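Local coordinates for protein RNA-dependent RNA Polymerase (Bombyx mori cytoplasmic polyhedrosis virus, PDB 6TZ0) that catalyses RNA-templated RNA synthesis as the polymerase of a double-stranded RNA virus, probably making both conservative plus-strand transcripts and genomic minus strands, at residues F18-F23 and L897-F902; F358-Q363 and M551-T556; F850-G855 and L875-N880. One frame throughout, in Å; residues are numbered along the deposited sequence.

Contact 1. Residues F18-F23 and L897-F902; sequences FTRESF and LHEYGF
The phenol ring of Tyr900 lies under the aliphatic part of Arg20. Arg20 CG sits over one ring face, 4.2 Å from the ring centroid and 26° off the normal, which meets the geometry of a CH-pi contact; its nearest ring atom is Tyr900 CZ. Beyond CG the arginine leaves the ring and reaches Glu899. NE of Arg20 and OE1 of Glu899 are 3.4 Å apart, a salt bridge in which OE1 stands clear of the guanidinium plane, so the attraction is between charges without an aimed N-H.

Phe23 meets the tyrosine at its edge. The rings form an offset edge-to-face pair, the Tyr900 edge turned to the Phe23 face, with centroids 6.0 Å apart and planes at 70°. Phe23 CG, anti to the backbone N (chi1 -173°), starts the ring off toward the tyrosine's own carbonyl, and Phe23 CE2 ends near Tyr900 O. The phenol hydroxyl is hydrogen-bonded to the backbone O of Glu851, outside the two segments.

Both backbones turn here. Thr19 and Ser22 form a capping box at the start of helix 20-35, in which Thr19 N donates to Ser22 OG (2.7 Å). On the other side a Schellman motif closes helix 894-899, with Gly901 as its C-prime residue at positive phi.

The contact thus joins an N-terminal helix start to a helix end of the C-terminal family region mainly through aromatic and CH-pi packing, with the Arg20-Glu899 charge pair probably adding an undirected electrostatic attraction on the more exposed side.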
# COMPACT_ATOMS: atom_id res chain seq x y z
N PHE A 18 25.26 -37.90 -12.30
CA PHE A 18 24.83 -38.07 -13.68
C PHE A 18 25.97 -38.63 -14.51
O PHE A 18 26.92 -37.93 -14.84
CB PHE A 18 24.32 -36.76 -14.29
CG PHE A 18 23.04 -36.28 -13.69
CD1 PHE A 18 21.92 -37.08 -13.72
CD2 PHE A 18 22.93 -34.99 -13.20
CE1 PHE A 18 20.72 -36.63 -13.19
CE2 PHE A 18 21.73 -34.53 -12.69
CZ PHE A 18 20.63 -35.36 -12.68
N THR A 19 25.85 -39.91 -14.86
CA THR A 19 26.67 -40.53 -15.87
C THR A 19 25.97 -40.35 -17.22
O THR A 19 25.04 -39.55 -17.35
CB THR A 19 26.91 -42.00 -15.53
OG1 THR A 19 25.66 -42.71 -15.59
CG2 THR A 19 27.47 -42.13 -14.13
N ARG A 20 26.42 -41.07 -18.24
CA ARG A 20 25.70 -41.03 -19.51
C ARG A 20 24.58 -42.05 -19.57
O ARG A 20 23.67 -41.91 -20.40
CB ARG A 20 26.66 -41.23 -20.68
CG ARG A 20 27.65 -40.09 -20.84
CD ARG A 20 28.38 -40.16 -22.16
NE ARG A 20 29.17 -41.37 -22.31
CZ ARG A 20 30.43 -41.51 -21.90
NH1 ARG A 20 31.05 -40.51 -21.29
NH2 ARG A 20 31.06 -42.66 -22.10
N GLU A 21 24.61 -43.07 -18.71
CA GLU A 21 23.53 -44.04 -18.62
C GLU A 21 22.47 -43.65 -17.61
O GLU A 21 21.41 -44.29 -17.57
CB GLU A 21 24.08 -45.43 -18.25
CG GLU A 21 24.91 -46.09 -19.33
CD GLU A 21 26.38 -45.69 -19.29
OE1 GLU A 21 26.77 -44.93 -18.38
OE2 GLU A 21 27.14 -46.15 -20.17
N SER A 22 22.72 -42.64 -16.78
CA SER A 22 21.78 -42.22 -15.76
C SER A 22 21.08 -40.91 -16.09
O SER A 22 19.94 -40.71 -15.65
CB SER A 22 22.50 -42.08 -14.41
OG SER A 22 23.49 -41.08 -14.46
N PHE A 23 21.72 -40.04 -16.86
CA PHE A 23 21.13 -38.75 -17.19
C PHE A 23 20.03 -38.90 -18.23
O PHE A 23 18.98 -38.25 -18.14
CB PHE A 23 22.23 -37.81 -17.68
CG PHE A 23 21.78 -36.40 -17.91
CD1 PHE A 23 21.52 -35.56 -16.84
CD2 PHE A 23 21.65 -35.89 -19.19
CE1 PHE A 23 21.11 -34.26 -17.04
CE2 PHE A 23 21.25 -34.59 -19.39
CZ PHE A 23 20.99 -33.78 -18.32
N LEU A 897 29.83 -33.21 -24.78
CA LEU A 897 28.81 -32.19 -24.54
C LEU A 897 27.55 -32.46 -25.36
O LEU A 897 26.46 -32.04 -24.97
CB LEU A 897 29.38 -30.80 -24.86
CG LEU A 897 30.16 -29.96 -23.83
CD1 LEU A 897 29.25 -29.47 -22.75
CD2 LEU A 897 31.32 -30.69 -23.19
N HIS A 898 27.69 -33.16 -26.48
CA HIS A 898 26.54 -33.57 -27.28
C HIS A 898 25.82 -34.76 -26.67
O HIS A 898 24.59 -34.83 -26.70
CB HIS A 898 26.99 -33.90 -28.71
CG HIS A 898 25.88 -34.38 -29.59
ND1 HIS A 898 24.95 -33.53 -30.14
CD2 HIS A 898 25.54 -35.62 -30.00
CE1 HIS A 898 24.08 -34.22 -30.86
NE2 HIS A 898 24.42 -35.50 -30.79
N GLU A 899 26.58 -35.71 -26.10
CA GLU A 899 25.96 -36.91 -25.55
C GLU A 899 25.17 -36.63 -24.27
O GLU A 899 24.25 -37.38 -23.94
CB GLU A 899 27.04 -37.97 -25.30
CG GLU A 899 27.62 -38.51 -26.60
CD GLU A 899 28.77 -39.47 -26.39
OE1 GLU A 899 29.23 -39.61 -25.24
OE2 GLU A 899 29.23 -40.07 -27.38
N TYR A 900 25.51 -35.56 -23.55
CA TYR A 900 24.68 -35.10 -22.46
C TYR A 900 23.58 -34.14 -22.91
O TYR A 900 22.67 -33.86 -22.13
CB TYR A 900 25.50 -34.39 -21.38
CG TYR A 900 26.33 -35.28 -20.48
CD1 TYR A 900 25.75 -35.99 -19.46
CD2 TYR A 900 27.71 -35.34 -20.63
CE1 TYR A 900 26.50 -36.78 -18.62
CE2 TYR A 900 28.47 -36.13 -19.79
CZ TYR A 900 27.87 -36.84 -18.79
OH TYR A 900 28.63 -37.63 -17.97
N GLY A 901 23.66 -33.61 -24.12
CA GLY A 901 22.62 -32.75 -24.62
C GLY A 901 22.75 -31.30 -24.24
O GLY A 901 21.74 -30.59 -24.20
N PHE A 902 23.96 -30.83 -23.95
CA PHE A 902 24.17 -29.41 -23.69
C PHE A 902 24.05 -28.58 -24.95
O PHE A 902 23.63 -27.42 -24.90
CB PHE A 902 25.55 -29.18 -23.06
CG PHE A 902 25.66 -29.64 -21.64
CD1 PHE A 902 25.18 -28.85 -20.61
CD2 PHE A 902 26.27 -30.84 -21.32
CE1 PHE A 902 25.29 -29.25 -19.30
CE2 PHE A 902 26.40 -31.24 -20.00
CZ PHE A 902 25.90 -30.44 -19.00

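Contact 2. Residues F358-Q363 and M551-T556; sequences FPRIEQ and MDASVT
Arg360 and Ala553 share the one hydrogen bond between the segments: Arg360 N donates to Ala553 O at 3.0 Å with an N-H...O angle of 162°. The donor is tilted 34° from the carbonyl plane. The same oxygen takes a CA-H...O contact from Pro359 CA at 3.6 Å, so two adjacent residues of the 358-363 segment converge on one carbonyl of the short, weakly bonded helix 551-554.

Van der Waals packing comes from the alanine methyl, which points at the passing loop backbone; Ala553 CB has Phe358 O (3.4 Å) and Pro359 CA as neighbours.

Among the polar side chains, Arg360 CG lies between its own N and carbonyl carbon (chi1 62°), and Ser554 OG is at the guanidinium edge, near its plane, 3.9 Å from Arg360 NE. Their bonds go elsewhere, Arg360 NH2 to Ala549 O and Ser554 OG to Gly550 O.

Asp547 and Asp552, following strand 541-548, are consistent with the D-x4-D pattern of palm motif A. Gly550 and Asp552 bind UTP in another structure of this protein; none is bound here. Viral structural protein 4 packs on Phe358, Pro359 and Ile361, so the backbone bond and the arginine's hold on Ala549 O tie a segment touched by that partner chain to the nucleotide-site turn.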
# COMPACT_ATOMS: atom_id res chain seq x y z
N PHE A 358 -13.76 -3.62 8.66
CA PHE A 358 -14.84 -3.00 9.43
C PHE A 358 -14.27 -2.38 10.70
O PHE A 358 -13.49 -3.03 11.40
CB PHE A 358 -15.90 -4.04 9.79
CG PHE A 358 -17.20 -3.44 10.26
CD1 PHE A 358 -18.17 -3.06 9.35
CD2 PHE A 358 -17.44 -3.22 11.60
CE1 PHE A 358 -19.36 -2.50 9.77
CE2 PHE A 358 -18.62 -2.64 12.02
CZ PHE A 358 -19.58 -2.30 11.11
N PRO A 359 -14.64 -1.14 11.02
CA PRO A 359 -14.01 -0.46 12.16
C PRO A 359 -14.51 -0.98 13.50
O PRO A 359 -15.59 -1.56 13.60
CB PRO A 359 -14.43 1.00 11.96
CG PRO A 359 -15.70 0.91 11.24
CD PRO A 359 -15.59 -0.27 10.33
N ARG A 360 -13.71 -0.75 14.54
CA ARG A 360 -14.06 -1.22 15.87
C ARG A 360 -13.50 -0.31 16.94
O ARG A 360 -12.59 0.48 16.69
CB ARG A 360 -13.58 -2.65 16.08
CG ARG A 360 -12.09 -2.84 16.00
CD ARG A 360 -11.81 -4.30 16.25
NE ARG A 360 -10.39 -4.61 16.28
CZ ARG A 360 -9.92 -5.81 16.61
NH1 ARG A 360 -10.76 -6.77 16.95
NH2 ARG A 360 -8.62 -6.04 16.63
N ILE A 361 -14.15 -0.36 18.10
CA ILE A 361 -13.81 0.47 19.25
C ILE A 361 -13.37 -0.40 20.42
O ILE A 361 -14.09 -1.28 20.85
CB ILE A 361 -15.04 1.27 19.71
CG1 ILE A 361 -15.17 2.56 18.91
CG2 ILE A 361 -14.96 1.56 21.20
CD1 ILE A 361 -16.60 2.94 18.62
N GLU A 362 -12.19 -0.11 20.96
CA GLU A 362 -11.66 -0.89 22.07
C GLU A 362 -11.22 -0.07 23.27
O GLU A 362 -10.68 1.02 23.12
CB GLU A 362 -10.47 -1.73 21.59
CG GLU A 362 -10.72 -2.52 20.32
CD GLU A 362 -11.59 -3.73 20.54
OE1 GLU A 362 -11.20 -4.61 21.34
OE2 GLU A 362 -12.68 -3.81 19.93
N GLN A 363 -11.53 -0.60 24.46
CA GLN A 363 -11.12 -0.04 25.77
C GLN A 363 -11.75 1.26 26.28
O GLN A 363 -12.23 1.32 27.41
CB GLN A 363 -9.59 -0.01 25.95
CG GLN A 363 -8.84 -1.22 25.40
CD GLN A 363 -8.71 -2.33 26.42
OE1 GLN A 363 -9.21 -2.23 27.53
NE2 GLN A 363 -8.04 -3.40 26.03
N MET A 551 -4.89 -2.86 13.81
CA MET A 551 -4.65 -1.45 14.13
C MET A 551 -5.40 -0.51 13.19
O MET A 551 -5.89 0.53 13.63
CB MET A 551 -3.16 -1.16 14.11
CG MET A 551 -2.81 0.20 14.68
SD MET A 551 -1.05 0.51 14.87
CE MET A 551 -1.09 2.16 15.56
N ASP A 552 -5.50 -0.86 11.90
CA ASP A 552 -6.17 0.02 10.94
C ASP A 552 -7.66 0.14 11.21
O ASP A 552 -8.25 1.19 10.93
CB ASP A 552 -5.95 -0.47 9.51
CG ASP A 552 -4.58 -0.15 8.99
OD1 ASP A 552 -4.00 0.85 9.46
OD2 ASP A 552 -4.09 -0.88 8.11
N ALA A 553 -8.28 -0.91 11.74
CA ALA A 553 -9.68 -0.81 12.14
C ALA A 553 -9.85 -0.15 13.50
O ALA A 553 -10.96 0.24 13.84
CB ALA A 553 -10.31 -2.20 12.15
N SER A 554 -8.77 -0.02 14.27
CA SER A 554 -8.86 0.54 15.61
C SER A 554 -8.66 2.04 15.65
O SER A 554 -9.11 2.68 16.61
CB SER A 554 -7.83 -0.12 16.53
OG SER A 554 -8.08 -1.51 16.68
N VAL A 555 -7.99 2.62 14.66
CA VAL A 555 -7.74 4.06 14.63
C VAL A 555 -9.05 4.76 14.31
O VAL A 555 -9.56 4.68 13.19
CB VAL A 555 -6.65 4.41 13.60
CG1 VAL A 555 -6.49 5.92 13.49
CG2 VAL A 555 -5.35 3.78 13.99
N THR A 556 -9.61 5.46 15.28
CA THR A 556 -10.85 6.19 15.08
C THR A 556 -10.54 7.55 14.45
O THR A 556 -9.43 7.81 13.99
CB THR A 556 -11.60 6.34 16.41
OG1 THR A 556 -10.84 7.16 17.30
CG2 THR A 556 -11.79 4.99 17.05

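Contact 3. Residues F850-G855 and L875-N880; sequences FERRDG and LYDVSN
Arg852 lays its methylenes past Val878 O and Asn880 and brings NE and NH2 to Asp877. CG is anti to the carbonyl carbon (chi1 -62°); the extended chain from CG brings NE to the end of helix 873-878, and the turn about the CD-NE bond then places CZ and with it the guanidinium. There NE donates to Asp877 O at 2.8 Å, with an N-H...O angle of 149°; the donor lies nearly in line with the C=O bond, while the oxygen is tilted somewhat out of the guanidinium plane. NH2 of the same group forms a salt bridge with Asp877 OD1, which lies at the guanidinium edge, though its modelled length is doubtful.

Asp877 presents its carboxylate with CG anti to the backbone N. Guanidinium and carboxylate planes are 45° apart, so the two groups do not meet as a coplanar pair. The third nitrogen, NH1, bonds Thr856 OG1 outside the segments.

The aliphatic part of Arg852 is also packed: CG lies 3.7 Å from Val878 O, and CD is 3.8 Å from Asn880 CA. Asn880, the N-cap residue of helix 881-886, runs its side chain past this methylene and ends close to Asp854, with the amide and carboxylate planes steeply inclined to each other.

An apolar contact flanks the polar one. Phe850 CB touches Val878 CG2 at 4.0 Å, while the Phe850 ring leads away to pair edge-to-face with Tyr900 and Phe902.

The carboxylate of Asp877 has a second partner, a long and weak ion pair from OD2 to Arg1188. What holds the 850-855 loop to the helix end most plainly is the bond from Arg852 NE to Asp877 O, in which a charged donor satisfies a main-chain carbonyl within a buried contact.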
# COMPACT_ATOMS: atom_id res chain seq x y z
N PHE A 850 28.49 -34.49 -13.02
CA PHE A 850 28.57 -35.06 -14.35
C PHE A 850 29.86 -35.84 -14.49
O PHE A 850 30.90 -35.43 -13.98
CB PHE A 850 28.52 -33.97 -15.43
CG PHE A 850 27.17 -33.34 -15.60
CD1 PHE A 850 26.21 -33.94 -16.40
CD2 PHE A 850 26.85 -32.16 -14.95
CE1 PHE A 850 24.97 -33.38 -16.57
CE2 PHE A 850 25.60 -31.59 -15.11
CZ PHE A 850 24.66 -32.20 -15.92
N GLU A 851 29.79 -36.98 -15.18
CA GLU A 851 30.98 -37.80 -15.36
C GLU A 851 31.79 -37.30 -16.56
O GLU A 851 31.23 -36.98 -17.61
CB GLU A 851 30.61 -39.27 -15.55
CG GLU A 851 31.82 -40.19 -15.53
CD GLU A 851 31.46 -41.64 -15.72
OE1 GLU A 851 30.27 -41.94 -15.93
OE2 GLU A 851 32.37 -42.49 -15.66
N ARG A 852 33.10 -37.23 -16.38
CA ARG A 852 34.01 -36.87 -17.46
C ARG A 852 34.35 -38.13 -18.26
O ARG A 852 33.80 -39.20 -18.03
CB ARG A 852 35.26 -36.21 -16.88
CG ARG A 852 35.00 -34.92 -16.13
CD ARG A 852 36.31 -34.29 -15.70
NE ARG A 852 36.11 -33.06 -14.95
CZ ARG A 852 36.07 -33.00 -13.63
NH1 ARG A 852 36.23 -34.10 -12.92
NH2 ARG A 852 35.89 -31.84 -13.02
N ARG A 853 35.28 -38.00 -19.19
CA ARG A 853 35.74 -39.14 -19.96
C ARG A 853 36.61 -40.11 -19.15
O ARG A 853 36.74 -41.28 -19.50
CB ARG A 853 36.52 -38.68 -21.20
CG ARG A 853 35.66 -38.09 -22.30
CD ARG A 853 36.38 -38.12 -23.63
NE ARG A 853 35.57 -37.57 -24.71
CZ ARG A 853 34.64 -38.25 -25.37
NH1 ARG A 853 34.40 -39.51 -25.06
NH2 ARG A 853 33.95 -37.67 -26.34
N ASP A 854 37.20 -39.62 -18.06
CA ASP A 854 38.16 -40.40 -17.29
C ASP A 854 37.52 -41.21 -16.18
O ASP A 854 38.21 -42.03 -15.56
CB ASP A 854 39.20 -39.46 -16.69
CG ASP A 854 40.02 -38.76 -17.74
OD1 ASP A 854 40.17 -39.33 -18.85
OD2 ASP A 854 40.51 -37.65 -17.47
N GLY A 855 36.23 -41.02 -15.92
CA GLY A 855 35.60 -41.61 -14.76
C GLY A 855 35.52 -40.68 -13.57
O GLY A 855 34.85 -41.02 -12.59
N LEU A 875 30.60 -26.06 -18.71
CA LEU A 875 30.93 -26.56 -20.05
C LEU A 875 32.38 -26.99 -20.15
O LEU A 875 32.71 -27.95 -20.84
CB LEU A 875 30.65 -25.49 -21.10
CG LEU A 875 29.25 -24.93 -21.31
CD1 LEU A 875 29.32 -23.79 -22.31
CD2 LEU A 875 28.31 -26.01 -21.78
N TYR A 876 33.27 -26.28 -19.46
CA TYR A 876 34.69 -26.58 -19.46
C TYR A 876 35.06 -27.58 -18.38
O TYR A 876 36.01 -28.35 -18.56
CB TYR A 876 35.48 -25.29 -19.28
CG TYR A 876 35.34 -24.35 -20.44
CD1 TYR A 876 36.16 -24.47 -21.56
CD2 TYR A 876 34.37 -23.36 -20.45
CE1 TYR A 876 36.04 -23.62 -22.63
CE2 TYR A 876 34.24 -22.50 -21.52
CZ TYR A 876 35.07 -22.64 -22.60
OH TYR A 876 34.95 -21.80 -23.68
N ASP A 877 34.31 -27.59 -17.27
CA ASP A 877 34.54 -28.57 -16.22
C ASP A 877 34.18 -29.98 -16.69
O ASP A 877 34.85 -30.95 -16.32
CB ASP A 877 33.73 -28.19 -14.98
CG ASP A 877 34.18 -28.91 -13.73
OD1 ASP A 877 35.17 -29.66 -13.77
OD2 ASP A 877 33.52 -28.74 -12.68
N VAL A 878 33.13 -30.11 -17.50
CA VAL A 878 32.80 -31.41 -18.08
C VAL A 878 33.87 -31.83 -19.09
O VAL A 878 34.20 -33.02 -19.22
CB VAL A 878 31.38 -31.37 -18.68
CG1 VAL A 878 31.04 -32.63 -19.45
CG2 VAL A 878 30.37 -31.20 -17.58
N SER A 879 34.52 -30.87 -19.75
CA SER A 879 35.54 -31.13 -20.75
C SER A 879 36.93 -31.44 -20.16
O SER A 879 37.91 -31.37 -20.91
CB SER A 879 35.66 -29.93 -21.70
OG SER A 879 34.45 -29.72 -22.40
N ASN A 880 37.00 -31.79 -18.87
CA ASN A 880 38.22 -32.17 -18.15
C ASN A 880 39.26 -31.05 -18.20
O ASN A 880 40.29 -31.12 -18.88
CB ASN A 880 38.80 -33.50 -18.65
CG ASN A 880 39.77 -34.12 -17.66
OD1 ASN A 880 40.04 -33.56 -16.60
ND2 ASN A 880 40.28 -35.30 -17.99

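In the fold
Contacts 1 and 3 adjoin, their centres 10 Å apart, and meet at Glu851, whose backbone N lies 3.0 Å from Phe18 O, a probable hydrogen bond. The 850-855 loop thus lies between the 18-23/897-902 pairing and helix 873-878. Leu897 also packs on Ser879, bringing the second segments of both contacts together. Contact 2 stands across the chain's centre, about 63 Å from contact 1 and 65 Å from contact 3 between centres. It alone includes a UTP-binding residue, Asp552, and Met551 packs on Asp680, which binds magnesium in another structure of this protein; neither ligand is bound to this chain here. Contacts 1 and 3 lie away from these sites.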